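Local coordinates for putative iron-regulated protein A (Parabacteroides distasonis ATCC 8503, PDB 4ECG) that binds calcium ions and, as an imelysin-like member of the M75 peptidase family, is a putative metalloendopeptidase probably linked to iron regulation, at residues T38-V43 with N193-G198. Residues are numbered along the deposited sequence; the frame is centred on the assembly and turned at random.
Sequences TFVDEV and NGWLKG
W195, in the last turn of helix 171-196, reaches across to helix 29-68 and meets F39 and V40 there with the six-membered half of its indole. The contact is wholly apolar. CH2 of W195 lies 4.4 Å from CE2 of F39, coming to the phenyl ring at its edge and close to its plane. Beside it, CZ3 of W195 stands 4.5 Å from CG2 of V40, and here the relation is reversed: the methyl sits at the edge of the indole, near the plane of that ring. One outer rim of the tryptophan thus serves two consecutive residues of the facing helix. Both approaches are at the long end of van der Waals range, and only 91 Å² of surface is buried between the segments, although all three side chains are buried in the protein. The helix backbones stay well separated, with CA of V40 9.0 Å from CA of W195, and the indole, on a CB that points toward the other helix, reaches about halfway across, where F39 and V40 meet it. F39 has its ring swung away from the backbone N (chi1 165°), which brings the ring end nearer to W195 than the direction of its CB would suggest.

Backbone bonding is local to each segment: V43 N donates to F39 O at 2.9 Å, and K197 N to N193 O at 2.8 Å. K197 is the first residue past the helix to leave helical geometry, two residues after W195.

Further aromatic rings extend the contact, F94 edge-to-face with F39 and Y208 edge-to-face with W195. Helix 208-214 packs A209, M212 and K213 against V40, while A44 and L45 of helix 29-68 touch W195. The contact lies where helices 29-68, 171-196 and 208-214 of the imelysin-like fold come together.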
ATOM      1  N   THR A  38      11.024  -6.307  16.623  1.00 53.20           N
ATOM      2  CA  THR A  38      10.233  -5.089  16.828  1.00 52.03           C
ATOM      3  C   THR A  38       9.462  -4.709  15.552  1.00 54.74           C
ATOM      4  O   THR A  38       8.335  -4.209  15.604  1.00 54.94           O
ATOM      5  CB  THR A  38      11.160  -3.917  17.135  1.00 53.46           C
ATOM      6  OG1 THR A  38      11.951  -4.193  18.319  1.00 53.99           O
ATOM      7  CG2 THR A  38      10.369  -2.628  17.249  1.00 49.22           C
ATOM      8  N   PHE A  39      10.073  -4.936  14.389  1.00 54.97           N
ATOM      9  CA  PHE A  39       9.355  -4.718  13.139  1.00 52.31           C
ATOM     10  C   PHE A  39       8.074  -5.581  13.094  1.00 54.71           C
ATOM     11  O   PHE A  39       6.995  -5.057  12.848  1.00 51.65           O
ATOM     12  CB  PHE A  39      10.230  -4.993  11.890  1.00 52.67           C
ATOM     13  CG  PHE A  39       9.413  -5.113  10.641  1.00 50.04           C
ATOM     14  CD1 PHE A  39       8.891  -3.984  10.040  1.00 46.77           C
ATOM     15  CD2 PHE A  39       9.085  -6.349  10.140  1.00 49.51           C
ATOM     16  CE1 PHE A  39       8.082  -4.082   8.924  1.00 49.17           C
ATOM     17  CE2 PHE A  39       8.279  -6.465   9.027  1.00 48.51           C
ATOM     18  CZ  PHE A  39       7.768  -5.324   8.429  1.00 49.57           C
ATOM     19  N   VAL A  40       8.214  -6.896  13.335  1.00 58.68           N
ATOM     20  CA  VAL A  40       7.104  -7.846  13.262  1.00 53.72           C
ATOM     21  C   VAL A  40       6.032  -7.527  14.301  1.00 56.94           C
ATOM     22  O   VAL A  40       4.858  -7.581  13.969  1.00 55.06           O
ATOM     23  CB  VAL A  40       7.549  -9.317  13.416  1.00 53.31           C
ATOM     24  CG1 VAL A  40       6.335 -10.252  13.515  1.00 52.22           C
ATOM     25  CG2 VAL A  40       8.466  -9.728  12.261  1.00 56.11           C
ATOM     26  N   ASP A  41       6.424  -7.169  15.532  1.00 57.22           N
ATOM     27  CA  ASP A  41       5.458  -7.025  16.646  1.00 59.04           C
ATOM     28  C   ASP A  41       4.883  -5.608  16.775  1.00 58.62           C
ATOM     29  O   ASP A  41       3.766  -5.431  17.244  1.00 57.47           O
ATOM     30  CB  ASP A  41       6.087  -7.445  17.989  1.00 62.60           C
ATOM     31  CG  ASP A  41       6.400  -8.973  18.078  1.00 67.32           C
ATOM     32  OD1 ASP A  41       5.707  -9.797  17.429  1.00 70.72           O
ATOM     33  OD2 ASP A  41       7.339  -9.345  18.834  1.00 68.74           O
ATOM     34  N   GLU A  42       5.634  -4.603  16.346  1.00 56.07           N
ATOM     35  CA  GLU A  42       5.206  -3.214  16.483  1.00 57.02           C
ATOM     36  C   GLU A  42       4.871  -2.502  15.145  1.00 54.50           C
ATOM     37  O   GLU A  42       4.282  -1.402  15.182  1.00 53.64           O
ATOM     38  CB  GLU A  42       6.290  -2.430  17.248  1.00 61.81           C
ATOM     39  CG  GLU A  42       6.651  -3.013  18.633  1.00 65.92           C
ATOM     40  CD  GLU A  42       5.461  -3.066  19.606  1.00 74.60           C
ATOM     41  OE1 GLU A  42       4.609  -2.129  19.631  1.00 80.39           O
ATOM     42  OE2 GLU A  42       5.363  -4.038  20.399  1.00 82.70           O
ATOM     43  N   VAL A  43       5.273  -3.072  13.984  1.00 50.94           N
ATOM     44  CA  VAL A  43       4.908  -2.490  12.678  1.00 51.90           C
ATOM     45  C   VAL A  43       3.942  -3.413  11.878  1.00 50.93           C
ATOM     46  O   VAL A  43       2.787  -3.070  11.719  1.00 51.53           O
ATOM     47  CB  VAL A  43       6.110  -2.014  11.838  1.00 50.10           C
ATOM     48  CG1 VAL A  43       5.584  -1.348  10.577  1.00 50.15           C
ATOM     49  CG2 VAL A  43       6.929  -0.997  12.601  1.00 50.55           C
ATOM     50  N   ASN A 193      -4.167 -13.413   9.562  1.00 53.94           N
ATOM     51  CA  ASN A 193      -3.950 -14.810   9.986  1.00 54.62           C
ATOM     52  C   ASN A 193      -2.715 -15.431   9.400  1.00 54.02           C
ATOM     53  O   ASN A 193      -2.040 -16.159  10.065  1.00 57.17           O
ATOM     54  CB  ASN A 193      -5.137 -15.722   9.706  1.00 54.21           C
ATOM     55  CG  ASN A 193      -6.369 -15.327  10.504  1.00 57.17           C
ATOM     56  OD1 ASN A 193      -6.265 -14.834  11.600  1.00 58.49           O
ATOM     57  ND2 ASN A 193      -7.533 -15.492   9.912  1.00 55.43           N
ATOM     58  N   GLY A 194      -2.412 -15.150   8.152  1.00 53.90           N
ATOM     59  CA  GLY A 194      -1.212 -15.716   7.543  1.00 54.00           C
ATOM     60  C   GLY A 194       0.056 -15.321   8.299  1.00 52.57           C
ATOM     61  O   GLY A 194       0.928 -16.129   8.489  1.00 53.78           O
ATOM     62  N   TRP A 195       0.147 -14.068   8.723  1.00 52.37           N
ATOM     63  CA  TRP A 195       1.254 -13.617   9.543  1.00 53.29           C
ATOM     64  C   TRP A 195       1.170 -14.185  10.947  1.00 56.78           C
ATOM     65  O   TRP A 195       2.178 -14.660  11.466  1.00 58.90           O
ATOM     66  CB  TRP A 195       1.299 -12.088   9.605  1.00 51.96           C
ATOM     67  CG  TRP A 195       1.994 -11.478   8.441  1.00 50.10           C
ATOM     68  CD1 TRP A 195       1.514 -11.317   7.144  1.00 48.11           C
ATOM     69  CD2 TRP A 195       3.334 -10.945   8.408  1.00 49.17           C
ATOM     70  NE1 TRP A 195       2.470 -10.765   6.337  1.00 47.41           N
ATOM     71  CE2 TRP A 195       3.568 -10.500   7.035  1.00 48.22           C
ATOM     72  CE3 TRP A 195       4.313 -10.804   9.317  1.00 47.43           C
ATOM     73  CZ2 TRP A 195       4.731  -9.902   6.661  1.00 50.72           C
ATOM     74  CZ3 TRP A 195       5.478 -10.202   8.934  1.00 48.23           C
ATOM     75  CH2 TRP A 195       5.676  -9.732   7.643  1.00 49.88           C
ATOM     76  N   LEU A 196      -0.020 -14.136  11.555  1.00 56.48           N
ATOM     77  CA  LEU A 196      -0.179 -14.434  12.969  1.00 58.82           C
ATOM     78  C   LEU A 196      -0.016 -15.900  13.276  1.00 61.71           C
ATOM     79  O   LEU A 196       0.660 -16.235  14.257  1.00 59.81           O
ATOM     80  CB  LEU A 196      -1.507 -13.946  13.534  1.00 56.89           C
ATOM     81  CG  LEU A 196      -1.650 -14.148  15.068  1.00 63.23           C
ATOM     82  CD1 LEU A 196      -0.499 -13.446  15.819  1.00 59.80           C
ATOM     83  CD2 LEU A 196      -3.016 -13.697  15.605  1.00 58.44           C
ATOM     84  N   LYS A 197      -0.637 -16.754  12.464  1.00 62.22           N
ATOM     85  CA  LYS A 197      -0.645 -18.197  12.723  1.00 68.09           C
ATOM     86  C   LYS A 197      -0.497 -19.102  11.501  1.00 67.23           C
ATOM     87  O   LYS A 197      -0.439 -20.324  11.642  1.00 66.19           O
ATOM     88  CB  LYS A 197      -1.880 -18.592  13.548  1.00 75.39           C
ATOM     89  CG  LYS A 197      -3.244 -18.436  12.882  1.00 84.55           C
ATOM     90  CD  LYS A 197      -4.368 -18.856  13.869  1.00 95.07           C
ATOM     91  CE  LYS A 197      -5.638 -19.433  13.202  1.00 93.45           C
ATOM     92  NZ  LYS A 197      -6.622 -18.367  12.877  1.00 84.03           N
ATOM     93  N   GLY A 198      -0.381 -18.522  10.309  1.00 64.03           N
ATOM     94  CA  GLY A 198      -0.442 -19.301   9.073  1.00 63.83           C
ATOM     95  C   GLY A 198      -1.861 -19.691   8.633  1.00 66.74           C
ATOM     96  O   GLY A 198      -2.826 -19.573   9.399  1.00 62.54           O
TER